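PDB 1R2J: protein FkbI from Streptomyces hygroscopicus, which probably acts as an FAD-dependent acyl-ACP dehydrogenase in making the methoxymalonyl extender unit of the polyketide immunosuppressant FK520. Local coordinates for residues 4-16 and 60-72. Sequence-based numbering, arbitrary orientation.
Sequences RDALLTDLVGDRA and FTAHVGSLCSSLR
Helix 5-12 runs nearly parallel to the 60-67 part of helix 54-67, the axes of these short segments 9.8 Å apart and crossing at -20°, so that Asp5, Leu8 and Val12 come level with Phe60, Val64 and Leu67. No hydrogen bond spans the gap; the two are joined mainly by side-chain packing. Leu8 is a knob in the hole formed by Phe60, Val64, Leu67 and Leu71, and its branched end suits the place: CD2 meets the edge of the Phe60 ring, 3.8 Å from CE1, while CD1 reaches CD2 of Leu71. In Phe60, CG anti to its own backbone N (chi1 170°) swings the ring end toward helix 5-12, bringing one face under the aliphatic part of Arg4, whose CG stands 3.7 Å from the ring centroid in a CH-pi contact, and the other against CG2 of its helix neighbour Val64. A leucine here has no flat face, and Arg4 CG would probably lose its seat while a gap opened beside CD2 of Leu8. His63 also offers a face, covered by CB of Asp5 at 3.5 Å from the ring centroid, with the carboxylate stacked only 13° from the ring plane; CG2 of Thr9 abuts the imidazole edge. Toward the C-terminal end, the compact Val12 fits against Leu67, CG2 to CD1 at 3.6 Å, and at the start of helix 16-22 the small Ala16 lets its CB approach Leu67 O. Cys68 then caps helix 69-88, its SG accepting from Leu71 N at 3.3 Å. The pair belongs to the helical N-terminal domain of the acyl-CoA dehydrogenase fold. Leu30 and Leu33 of helix 27-35 pack on Leu71, Leu38 touches both Arg4 and Phe60, and helices 219-248 and 332-345 reach His63 and Ala16 through Arg238 and Arg335.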
ATOM      1  N   ARG A   4       2.555  20.018  -2.765  1.00 38.68           N
ATOM      2  CA  ARG A   4       2.073  18.689  -2.404  1.00 35.45           C
ATOM      3  C   ARG A   4       3.194  17.862  -1.780  1.00 31.95           C
ATOM      4  O   ARG A   4       3.066  17.363  -0.660  1.00 30.45           O
ATOM      5  CB  ARG A   4       1.530  17.976  -3.645  1.00 36.78           C
ATOM      6  CG  ARG A   4       0.821  16.667  -3.351  1.00 37.20           C
ATOM      7  CD  ARG A   4       0.228  16.051  -4.621  1.00 36.92           C
ATOM      8  NE  ARG A   4      -0.870  16.844  -5.170  1.00 36.97           N
ATOM      9  CZ  ARG A   4      -0.947  17.230  -6.441  1.00 36.51           C
ATOM     10  NH1 ARG A   4       0.013  16.897  -7.295  1.00 35.11           N
ATOM     11  NH2 ARG A   4      -1.979  17.953  -6.859  1.00 36.85           N
ATOM     12  N   ASP A   5       4.296  17.720  -2.509  1.00 27.50           N
ATOM     13  CA  ASP A   5       5.425  16.956  -2.000  1.00 26.32           C
ATOM     14  C   ASP A   5       6.168  17.764  -0.946  1.00 23.84           C
ATOM     15  O   ASP A   5       6.593  17.219   0.068  1.00 24.03           O
ATOM     16  CB  ASP A   5       6.375  16.582  -3.136  1.00 24.93           C
ATOM     17  CG  ASP A   5       5.707  15.723  -4.203  1.00 26.57           C
ATOM     18  OD1 ASP A   5       4.565  15.260  -4.004  1.00 25.50           O
ATOM     19  OD2 ASP A   5       6.341  15.519  -5.250  1.00 25.95           O
ATOM     20  N   ALA A   6       6.313  19.066  -1.186  1.00 22.99           N
ATOM     21  CA  ALA A   6       7.004  19.935  -0.238  1.00 21.79           C
ATOM     22  C   ALA A   6       6.274  19.889   1.095  1.00 20.92           C
ATOM     23  O   ALA A   6       6.894  19.825   2.163  1.00 22.01           O
ATOM     24  CB  ALA A   6       7.048  21.365  -0.765  1.00 21.53           C
ATOM     25  N   LEU A   7       4.947  19.910   1.024  1.00 21.10           N
ATOM     26  CA  LEU A   7       4.105  19.865   2.208  1.00 22.00           C
ATOM     27  C   LEU A   7       4.370  18.606   3.039  1.00 21.72           C
ATOM     28  O   LEU A   7       4.461  18.689   4.265  1.00 22.51           O
ATOM     29  CB  LEU A   7       2.623  19.900   1.806  1.00 24.59           C
ATOM     30  CG  LEU A   7       1.607  19.654   2.926  1.00 25.45           C
ATOM     31  CD1 LEU A   7       1.592  20.844   3.862  1.00 27.68           C
ATOM     32  CD2 LEU A   7       0.216  19.436   2.335  1.00 26.24           C
ATOM     33  N   LEU A   8       4.487  17.460   2.364  1.00 21.76           N
ATOM     34  CA  LEU A   8       4.717  16.164   3.006  1.00 21.66           C
ATOM     35  C   LEU A   8       6.133  16.069   3.528  1.00 21.17           C
ATOM     36  O   LEU A   8       6.410  15.372   4.514  1.00 21.95           O
ATOM     37  CB  LEU A   8       4.509  15.018   2.015  1.00 19.74           C
ATOM     38  CG  LEU A   8       3.130  14.387   2.145  1.00 21.82           C
ATOM     39  CD1 LEU A   8       2.981  13.739   3.528  1.00 19.74           C
ATOM     40  CD2 LEU A   8       2.089  15.454   1.927  1.00 17.89           C
ATOM     41  N   THR A   9       7.047  16.759   2.849  1.00 22.76           N
ATOM     42  CA  THR A   9       8.426  16.729   3.312  1.00 25.75           C
ATOM     43  C   THR A   9       8.373  17.425   4.639  1.00 25.43           C
ATOM     44  O   THR A   9       9.141  17.091   5.548  1.00 23.44           O
ATOM     45  CB  THR A   9       9.433  17.614   2.546  1.00 29.00           C
ATOM     46  OG1 THR A   9       9.131  18.998   2.746  1.00 35.28           O
ATOM     47  CG2 THR A   9       9.459  17.250   1.089  1.00 27.43           C
ATOM     48  N   ASP A  10       7.545  18.464   4.794  1.00 25.89           N
ATOM     49  CA  ASP A  10       7.679  18.995   6.118  1.00 26.54           C
ATOM     50  C   ASP A  10       6.765  18.550   7.236  1.00 26.04           C
ATOM     51  O   ASP A  10       7.049  18.752   8.413  1.00 26.83           O
ATOM     52  CB  ASP A  10       7.997  20.521   6.207  1.00 28.65           C
ATOM     53  CG  ASP A  10       8.670  21.156   4.987  1.00 28.99           C
ATOM     54  OD1 ASP A  10       8.096  22.043   4.345  1.00 27.59           O
ATOM     55  OD2 ASP A  10       9.824  20.758   4.733  1.00 28.40           O
ATOM     56  N   LEU A  11       5.687  17.915   6.797  1.00 25.02           N
ATOM     57  CA  LEU A  11       4.706  17.276   7.612  1.00 25.61           C
ATOM     58  C   LEU A  11       5.623  16.187   8.210  1.00 26.30           C
ATOM     59  O   LEU A  11       5.904  16.184   9.401  1.00 26.59           O
ATOM     60  CB  LEU A  11       3.579  16.675   6.762  1.00 27.16           C
ATOM     61  CG  LEU A  11       2.285  17.489   6.845  1.00 27.94           C
ATOM     62  CD1 LEU A  11       2.610  18.950   6.636  1.00 31.43           C
ATOM     63  CD2 LEU A  11       1.277  17.010   5.822  1.00 28.87           C
ATOM     64  N   VAL A  12       6.141  15.288   7.369  1.00 25.42           N
ATOM     65  CA  VAL A  12       7.069  14.250   7.853  1.00 23.66           C
ATOM     66  C   VAL A  12       8.232  14.927   8.584  1.00 26.06           C
ATOM     67  O   VAL A  12       8.565  14.581   9.724  1.00 25.42           O
ATOM     68  CB  VAL A  12       7.690  13.387   6.705  1.00 21.20           C
ATOM     69  CG1 VAL A  12       8.679  12.365   7.285  1.00 16.99           C
ATOM     70  CG2 VAL A  12       6.592  12.668   5.942  1.00 19.66           C
ATOM     71  N   GLY A  13       8.841  15.886   7.890  1.00 28.67           N
ATOM     72  CA  GLY A  13       9.959  16.656   8.403  1.00 32.12           C
ATOM     73  C   GLY A  13      10.760  16.122   9.571  1.00 35.40           C
ATOM     74  O   GLY A  13      10.694  16.664  10.676  1.00 40.10           O
ATOM     75  N   ASP A  14      11.518  15.057   9.340  1.00 36.69           N
ATOM     76  CA  ASP A  14      12.360  14.499  10.390  1.00 37.85           C
ATOM     77  C   ASP A  14      11.582  14.002  11.608  1.00 37.62           C
ATOM     78  O   ASP A  14      11.670  14.580  12.693  1.00 42.37           O
ATOM     79  CB  ASP A  14      13.370  15.558  10.831  1.00 39.24           C
ATOM     80  CG  ASP A  14      14.302  15.062  11.905  1.00 42.01           C
ATOM     81  OD1 ASP A  14      15.135  14.177  11.607  1.00 45.67           O
ATOM     82  OD2 ASP A  14      14.195  15.553  13.051  1.00 44.33           O
ATOM     83  N   ARG A  15      10.812  12.940  11.421  1.00 34.56           N
ATOM     84  CA  ARG A  15      10.037  12.343  12.503  1.00 31.64           C
ATOM     85  C   ARG A  15       9.779  10.874  12.176  1.00 29.11           C
ATOM     86  O   ARG A  15       9.259  10.122  13.001  1.00 26.99           O
ATOM     87  CB  ARG A  15       8.705  13.084  12.693  1.00 32.83           C
ATOM     88  CG  ARG A  15       8.811  14.365  13.527  1.00 36.26           C
ATOM     89  CD  ARG A  15       7.452  15.043  13.695  1.00 38.37           C
ATOM     90  NE  ARG A  15       7.088  15.838  12.529  1.00 40.08           N
ATOM     91  CZ  ARG A  15       7.572  17.050  12.270  1.00 40.89           C
ATOM     92  NH1 ARG A  15       7.188  17.697  11.177  1.00 41.26           N
ATOM     93  NH2 ARG A  15       8.424  17.624  13.109  1.00 41.83           N
ATOM     94  N   ALA A  16      10.162  10.471  10.968  1.00 26.28           N
ATOM     95  CA  ALA A  16       9.961   9.096  10.518  1.00 25.38           C
ATOM     96  C   ALA A  16      10.648   8.091  11.442  1.00 25.07           C
ATOM     97  O   ALA A  16      10.057   7.079  11.818  1.00 24.87           O
ATOM     98  CB  ALA A  16      10.469   8.938   9.085  1.00 24.88           C
ATOM     99  N   PHE A  60       3.587  11.292  -6.454  1.00 19.12           N
ATOM    100  CA  PHE A  60       3.319  11.830  -5.127  1.00 19.38           C
ATOM    101  C   PHE A  60       3.486  10.704  -4.104  1.00 19.38           C
ATOM    102  O   PHE A  60       4.046  10.910  -3.020  1.00 17.62           O
ATOM    103  CB  PHE A  60       1.898  12.407  -5.046  1.00 20.62           C
ATOM    104  CG  PHE A  60       1.467  12.771  -3.645  1.00 21.72           C
ATOM    105  CD1 PHE A  60       2.278  13.563  -2.833  1.00 22.23           C
ATOM    106  CD2 PHE A  60       0.257  12.309  -3.134  1.00 21.76           C
ATOM    107  CE1 PHE A  60       1.889  13.885  -1.530  1.00 22.46           C
ATOM    108  CE2 PHE A  60      -0.143  12.624  -1.838  1.00 21.45           C
ATOM    109  CZ  PHE A  60       0.674  13.413  -1.032  1.00 22.13           C
ATOM    110  N   THR A  61       3.000   9.520  -4.468  1.00 17.55           N
ATOM    111  CA  THR A  61       3.081   8.339  -3.618  1.00 17.89           C
ATOM    112  C   THR A  61       4.548   7.934  -3.464  1.00 18.59           C
ATOM    113  O   THR A  61       4.985   7.538  -2.385  1.00 19.55           O
ATOM    114  CB  THR A  61       2.270   7.166  -4.231  1.00 17.78           C
ATOM    115  OG1 THR A  61       0.885   7.531  -4.286  1.00 15.77           O
ATOM    116  CG2 THR A  61       2.417   5.893  -3.393  1.00 15.67           C
ATOM    117  N   ALA A  62       5.300   8.053  -4.554  1.00 18.42           N
ATOM    118  CA  ALA A  62       6.722   7.728  -4.546  1.00 20.04           C
ATOM    119  C   ALA A  62       7.436   8.658  -3.573  1.00 19.30           C
ATOM    120  O   ALA A  62       8.256   8.221  -2.772  1.00 20.93           O
ATOM    121  CB  ALA A  62       7.311   7.887  -5.959  1.00 17.19           C
ATOM    122  N   HIS A  63       7.115   9.947  -3.638  1.00 20.80           N
ATOM    123  CA  HIS A  63       7.756  10.918  -2.754  1.00 20.35           C
ATOM    124  C   HIS A  63       7.450  10.632  -1.282  1.00 20.51           C
ATOM    125  O   HIS A  63       8.335  10.719  -0.428  1.00 20.43           O
ATOM    126  CB  HIS A  63       7.325  12.341  -3.113  1.00 22.24           C
ATOM    127  CG  HIS A  63       8.011  13.393  -2.300  1.00 23.38           C
ATOM    128  ND1 HIS A  63       7.414  14.009  -1.220  1.00 24.15           N
ATOM    129  CD2 HIS A  63       9.260  13.907  -2.384  1.00 22.25           C
ATOM    130  CE1 HIS A  63       8.266  14.858  -0.675  1.00 22.28           C
ATOM    131  NE2 HIS A  63       9.394  14.814  -1.362  1.00 25.24           N
ATOM    132  N   VAL A  64       6.201  10.299  -0.977  1.00 18.94           N
ATOM    133  CA  VAL A  64       5.846   9.985   0.402  1.00 19.53           C
ATOM    134  C   VAL A  64       6.600   8.714   0.809  1.00 19.25           C
ATOM    135  O   VAL A  64       7.093   8.604   1.930  1.00 18.17           O
ATOM    136  CB  VAL A  64       4.326   9.758   0.560  1.00 19.46           C
ATOM    137  CG1 VAL A  64       4.004   9.368   2.007  1.00 17.30           C
ATOM    138  CG2 VAL A  64       3.577  11.018   0.171  1.00 18.75           C
ATOM    139  N   GLY A  65       6.693   7.760  -0.114  1.00 18.82           N
ATOM    140  CA  GLY A  65       7.413   6.534   0.182  1.00 18.80           C
ATOM    141  C   GLY A  65       8.865   6.807   0.555  1.00 19.18           C
ATOM    142  O   GLY A  65       9.427   6.147   1.431  1.00 17.20           O
ATOM    143  N   SER A  66       9.471   7.792  -0.105  1.00 18.30           N
ATOM    144  CA  SER A  66      10.860   8.149   0.151  1.00 19.03           C
ATOM    145  C   SER A  66      11.052   8.750   1.540  1.00 19.23           C
ATOM    146  O   SER A  66      12.172   8.808   2.046  1.00 20.03           O
ATOM    147  CB  SER A  66      11.354   9.146  -0.904  1.00 18.66           C
ATOM    148  OG  SER A  66      10.846  10.453  -0.660  1.00 20.33           O
ATOM    149  N   LEU A  67       9.957   9.197   2.149  1.00 18.73           N
ATOM    150  CA  LEU A  67      10.004   9.804   3.481  1.00 20.04           C
ATOM    151  C   LEU A  67       9.681   8.802   4.590  1.00 20.42           C
ATOM    152  O   LEU A  67      10.418   8.680   5.569  1.00 20.28           O
ATOM    153  CB  LEU A  67       9.011  10.967   3.560  1.00 20.86           C
ATOM    154  CG  LEU A  67       9.172  12.096   2.542  1.00 19.79           C
ATOM    155  CD1 LEU A  67       7.982  13.049   2.648  1.00 19.99           C
ATOM    156  CD2 LEU A  67      10.482  12.829   2.788  1.00 20.72           C
ATOM    157  N   CYS A  68       8.566   8.096   4.433  1.00 20.44           N
ATOM    158  CA  CYS A  68       8.129   7.108   5.412  1.00 19.14           C
ATOM    159  C   CYS A  68       7.208   6.122   4.713  1.00 18.61           C
ATOM    160  O   CYS A  68       6.164   6.511   4.190  1.00 19.08           O
ATOM    161  CB  CYS A  68       7.380   7.798   6.559  1.00 22.33           C
ATOM    162  SG  CYS A  68       6.505   6.660   7.649  1.00 26.09           S
ATOM    163  N   SER A  69       7.583   4.847   4.705  1.00 17.54           N
ATOM    164  CA  SER A  69       6.763   3.842   4.033  1.00 18.08           C
ATOM    165  C   SER A  69       5.539   3.417   4.846  1.00 18.20           C
ATOM    166  O   SER A  69       4.626   2.801   4.305  1.00 18.47           O
ATOM    167  CB  SER A  69       7.615   2.619   3.657  1.00 18.66           C
ATOM    168  OG  SER A  69       8.637   2.981   2.730  1.00 19.69           O
ATOM    169  N   SER A  70       5.524   3.722   6.143  1.00 16.70           N
ATOM    170  CA  SER A  70       4.355   3.396   6.965  1.00 17.53           C
ATOM    171  C   SER A  70       3.247   4.359   6.527  1.00 18.68           C
ATOM    172  O   SER A  70       2.102   3.957   6.282  1.00 19.53           O
ATOM    173  CB  SER A  70       4.637   3.608   8.457  1.00 15.35           C
ATOM    174  OG  SER A  70       5.415   2.566   9.010  1.00 15.90           O
ATOM    175  N   LEU A  71       3.597   5.637   6.428  1.00 18.81           N
ATOM    176  CA  LEU A  71       2.641   6.646   6.004  1.00 19.59           C
ATOM    177  C   LEU A  71       2.172   6.304   4.591  1.00 20.59           C
ATOM    178  O   LEU A  71       0.979   6.388   4.288  1.00 20.64           O
ATOM    179  CB  LEU A  71       3.291   8.035   6.029  1.00 18.63           C
ATOM    180  CG  LEU A  71       2.450   9.218   5.537  1.00 19.90           C
ATOM    181  CD1 LEU A  71       1.149   9.301   6.328  1.00 21.27           C
ATOM    182  CD2 LEU A  71       3.253  10.511   5.700  1.00 21.68           C
ATOM    183  N   ARG A  72       3.118   5.904   3.743  1.00 20.03           N
ATOM    184  CA  ARG A  72       2.830   5.536   2.357  1.00 20.08           C
ATOM    185  C   ARG A  72       1.835   4.375   2.333  1.00 20.63           C
ATOM    186  O   ARG A  72       0.925   4.341   1.502  1.00 19.42           O
ATOM    187  CB  ARG A  72       4.128   5.124   1.659  1.00 23.06           C
ATOM    188  CG  ARG A  72       4.134   5.201   0.133  1.00 22.66           C
ATOM    189  CD  ARG A  72       3.473   4.012  -0.538  1.00 23.80           C
ATOM    190  NE  ARG A  72       3.777   2.711   0.060  1.00 25.84           N
ATOM    191  CZ  ARG A  72       4.992   2.230   0.309  1.00 28.29           C
ATOM    192  NH1 ARG A  72       6.089   2.936   0.031  1.00 29.70           N
ATOM    193  NH2 ARG A  72       5.108   1.008   0.820  1.00 26.49           N
TER